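Local structure of putative uncharacterized protein (Pseudomonas phage 201phi2-1, 3R4V) at residues A[48-53]-A[72-77]. The protein is a phage tubulin-like protein of otherwise uncharacterised function, which holds guanosine-5'-diphosphate and a magnesium ion. Residues are numbered along the deposited sequence; the frame is centred on the assembly and turned at random.
Sequences TLTKGT and PALMDT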
ATOM      1  N   THR A  48       3.559 -17.677  -0.072  1.00 38.13           N
ATOM      2  CA  THR A  48       4.928 -18.012   0.288  1.00 33.72           C
ATOM      3  C   THR A  48       5.261 -17.425   1.654  1.00 34.78           C
ATOM      4  O   THR A  48       5.111 -16.226   1.873  1.00 37.61           O
ATOM      5  CB  THR A  48       5.925 -17.488  -0.757  1.00 36.94           C
ATOM      6  OG1 THR A  48       5.543 -17.949  -2.061  1.00 44.92           O
ATOM      7  CG2 THR A  48       7.337 -17.962  -0.437  1.00 46.29           C
ATOM      8  N   LEU A  49       5.692 -18.286   2.573  1.00 40.05           N
ATOM      9  CA  LEU A  49       6.068 -17.860   3.919  1.00 38.29           C
ATOM     10  C   LEU A  49       7.583 -17.922   4.088  1.00 34.26           C
ATOM     11  O   LEU A  49       8.205 -18.928   3.735  1.00 43.05           O
ATOM     12  CB  LEU A  49       5.400 -18.747   4.976  1.00 38.40           C
ATOM     13  CG  LEU A  49       3.883 -18.915   4.846  1.00 43.98           C
ATOM     14  CD1 LEU A  49       3.365 -19.856   5.924  1.00 51.82           C
ATOM     15  CD2 LEU A  49       3.172 -17.572   4.908  1.00 50.27           C
ATOM     16  N   THR A  50       8.167 -16.841   4.610  1.00 39.02           N
ATOM     17  CA  THR A  50       9.605 -16.783   4.838  1.00 35.98           C
ATOM     18  C   THR A  50      10.040 -17.799   5.889  1.00 43.08           C
ATOM     19  O   THR A  50       9.249 -18.214   6.740  1.00 47.36           O
ATOM     20  CB  THR A  50      10.075 -15.371   5.275  1.00 30.01           C
ATOM     21  OG1 THR A  50       9.315 -14.941   6.412  1.00 36.34           O
ATOM     22  CG2 THR A  50       9.885 -14.366   4.150  1.00 30.73           C
ATOM     23  N   LYS A  51      11.302 -18.195   5.811  1.00 39.23           N
ATOM     24  CA  LYS A  51      11.859 -19.200   6.706  1.00 38.29           C
ATOM     25  C   LYS A  51      12.471 -18.563   7.955  1.00 43.19           C
ATOM     26  O   LYS A  51      12.985 -17.441   7.909  1.00 47.39           O
ATOM     27  CB  LYS A  51      12.910 -20.031   5.964  1.00 51.28           C
ATOM     28  CG  LYS A  51      12.321 -21.027   4.966  1.00 65.50           C
ATOM     29  CD  LYS A  51      13.128 -21.083   3.673  1.00 78.28           C
ATOM     30  CE  LYS A  51      14.601 -21.367   3.937  1.00 88.35           C
ATOM     31  NZ  LYS A  51      14.825 -22.722   4.514  1.00 95.33           N
ATOM     32  N   GLY A  52      12.394 -19.282   9.071  1.00 42.53           N
ATOM     33  CA  GLY A  52      13.003 -18.853  10.316  1.00 42.30           C
ATOM     34  C   GLY A  52      12.436 -17.589  10.930  1.00 40.16           C
ATOM     35  O   GLY A  52      13.132 -16.902  11.683  1.00 41.34           O
ATOM     36  N   THR A  53      11.176 -17.280  10.632  1.00 38.94           N
ATOM     37  CA  THR A  53      10.580 -16.028  11.092  1.00 44.37           C
ATOM     38  C   THR A  53       9.337 -16.207  11.957  1.00 50.76           C
ATOM     39  O   THR A  53       8.631 -15.238  12.228  1.00 46.46           O
ATOM     40  CB  THR A  53      10.205 -15.098   9.918  1.00 40.96           C
ATOM     41  OG1 THR A  53       9.454 -15.833   8.944  1.00 41.95           O
ATOM     42  CG2 THR A  53      11.451 -14.515   9.263  1.00 39.76           C
ATOM     43  N   PRO A  72      15.571 -12.176  -2.669  1.00 36.69           N
ATOM     44  CA  PRO A  72      15.821 -12.680  -4.024  1.00 41.75           C
ATOM     45  C   PRO A  72      15.031 -13.959  -4.301  1.00 42.66           C
ATOM     46  O   PRO A  72      14.482 -14.121  -5.395  1.00 41.01           O
ATOM     47  CB  PRO A  72      17.320 -12.967  -4.018  1.00 42.72           C
ATOM     48  CG  PRO A  72      17.869 -12.068  -2.947  1.00 41.96           C
ATOM     49  CD  PRO A  72      16.814 -12.049  -1.889  1.00 38.12           C
ATOM     50  N   ALA A  73      14.962 -14.848  -3.317  1.00 34.63           N
ATOM     51  CA  ALA A  73      14.173 -16.067  -3.457  1.00 41.22           C
ATOM     52  C   ALA A  73      12.686 -15.763  -3.650  1.00 39.76           C
ATOM     53  O   ALA A  73      12.016 -16.436  -4.438  1.00 40.62           O
ATOM     54  CB  ALA A  73      14.383 -16.991  -2.262  1.00 41.58           C
ATOM     55  N   LEU A  74      12.169 -14.759  -2.939  1.00 35.41           N
ATOM     56  CA  LEU A  74      10.763 -14.383  -3.101  1.00 38.37           C
ATOM     57  C   LEU A  74      10.510 -13.821  -4.493  1.00 35.96           C
ATOM     58  O   LEU A  74       9.476 -14.102  -5.097  1.00 34.11           O
ATOM     59  CB  LEU A  74      10.305 -13.374  -2.040  1.00 33.56           C
ATOM     60  CG  LEU A  74      10.425 -13.825  -0.584  1.00 38.53           C
ATOM     61  CD1 LEU A  74       9.704 -12.863   0.350  1.00 36.73           C
ATOM     62  CD2 LEU A  74       9.898 -15.241  -0.411  1.00 43.69           C
ATOM     63  N   MET A  75      11.461 -13.041  -5.000  1.00 34.55           N
ATOM     64  CA  MET A  75      11.293 -12.369  -6.283  1.00 32.03           C
ATOM     65  C   MET A  75      11.254 -13.364  -7.444  1.00 29.14           C
ATOM     66  O   MET A  75      10.600 -13.118  -8.452  1.00 33.11           O
ATOM     67  CB  MET A  75      12.381 -11.312  -6.509  1.00 29.04           C
ATOM     68  CG  MET A  75      12.340 -10.123  -5.523  1.00 26.36           C
ATOM     69  SD  MET A  75      10.710  -9.372  -5.338  1.00 29.34           S
ATOM     70  CE  MET A  75      10.345  -8.933  -7.033  1.00 27.27           C
ATOM     71  N   ASP A  76      11.953 -14.485  -7.301  1.00 36.35           N
ATOM     72  CA  ASP A  76      11.941 -15.509  -8.345  1.00 42.25           C
ATOM     73  C   ASP A  76      10.563 -16.134  -8.533  1.00 40.66           C
ATOM     74  O   ASP A  76      10.264 -16.678  -9.595  1.00 48.83           O
ATOM     75  CB  ASP A  76      12.983 -16.598  -8.072  1.00 54.14           C
ATOM     76  CG  ASP A  76      14.376 -16.188  -8.507  1.00 70.46           C
ATOM     77  OD1 ASP A  76      14.491 -15.399  -9.470  1.00 75.74           O
ATOM     78  OD2 ASP A  76      15.356 -16.653  -7.886  1.00 75.93           O
ATOM     79  N   THR A  77       9.722 -16.057  -7.510  1.00 40.12           N
ATOM     80  CA  THR A  77       8.370 -16.587  -7.622  1.00 40.74           C
ATOM     81  C   THR A  77       7.397 -15.560  -8.201  1.00 36.68           C
ATOM     82  O   THR A  77       6.225 -15.859  -8.400  1.00 36.95           O
ATOM     83  CB  THR A  77       7.825 -17.074  -6.265  1.00 38.70           C
ATOM     84  OG1 THR A  77       7.435 -15.949  -5.471  1.00 35.38           O
ATOM     85  CG2 THR A  77       8.876 -17.902  -5.515  1.00 41.08           C
TER
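Leu74 O, on the helix that brings Leu74 against Thr48 and Thr50, is gripped twice by Thr77. The hydroxyl Thr77 OG1 reaches Leu74 O at 2.8 Å, lying in the carbonyl plane with a C=O...donor angle of 147°, and the amide Thr77 N also donates to Leu74 O, at 3.1 Å. Thr77 therefore folds back on Leu74 with both donors; its OG1 approaches Thr48 OG1 no closer than 4.4 Å, so no hydrogen bond joins the two segments here.

What joins them is van der Waals contact between methyls. Leu74 splits its two methyls between two threonines: CD2 packs on Thr48 CG2 at 3.7 Å, and CD1 lies 4.1 Å from Thr50 CG2. The side chains of Thr48 and Leu74 pass in opposite senses, while that of Thr50 lies at about a right angle to that of Leu74. In Thr48 the methyl is anti to the backbone N (OG1 at chi1 -53°), which sets CG2 against the leucine. Thr50 divides its labour as well: its methyl packs on Leu74 while OG1 donates to Thr53 OG1 at 2.7 Å, bridging the turn through Lys51 and Gly52. Thr53 OG1 has a second partner in Thr33 O.

The side chain of Thr50 stays about 10 Å from the guanosine-5'-diphosphate and the magnesium ion, so this is helix-on-sheet packing that does not itself bind them. It sets helix 71-76 on the end of strand 46-49, an outermost strand of the tubulin-like fold's mixed sheet, and on the loop that follows. Strand 28-32 runs parallel beside strand 46-49, with backbone hydrogen bonds between Thr48 and both Cys30 and Asp32; its Phe31 touches Thr48, Leu74 and Thr77, while Leu98 of helix 95-108 also packs against Leu74.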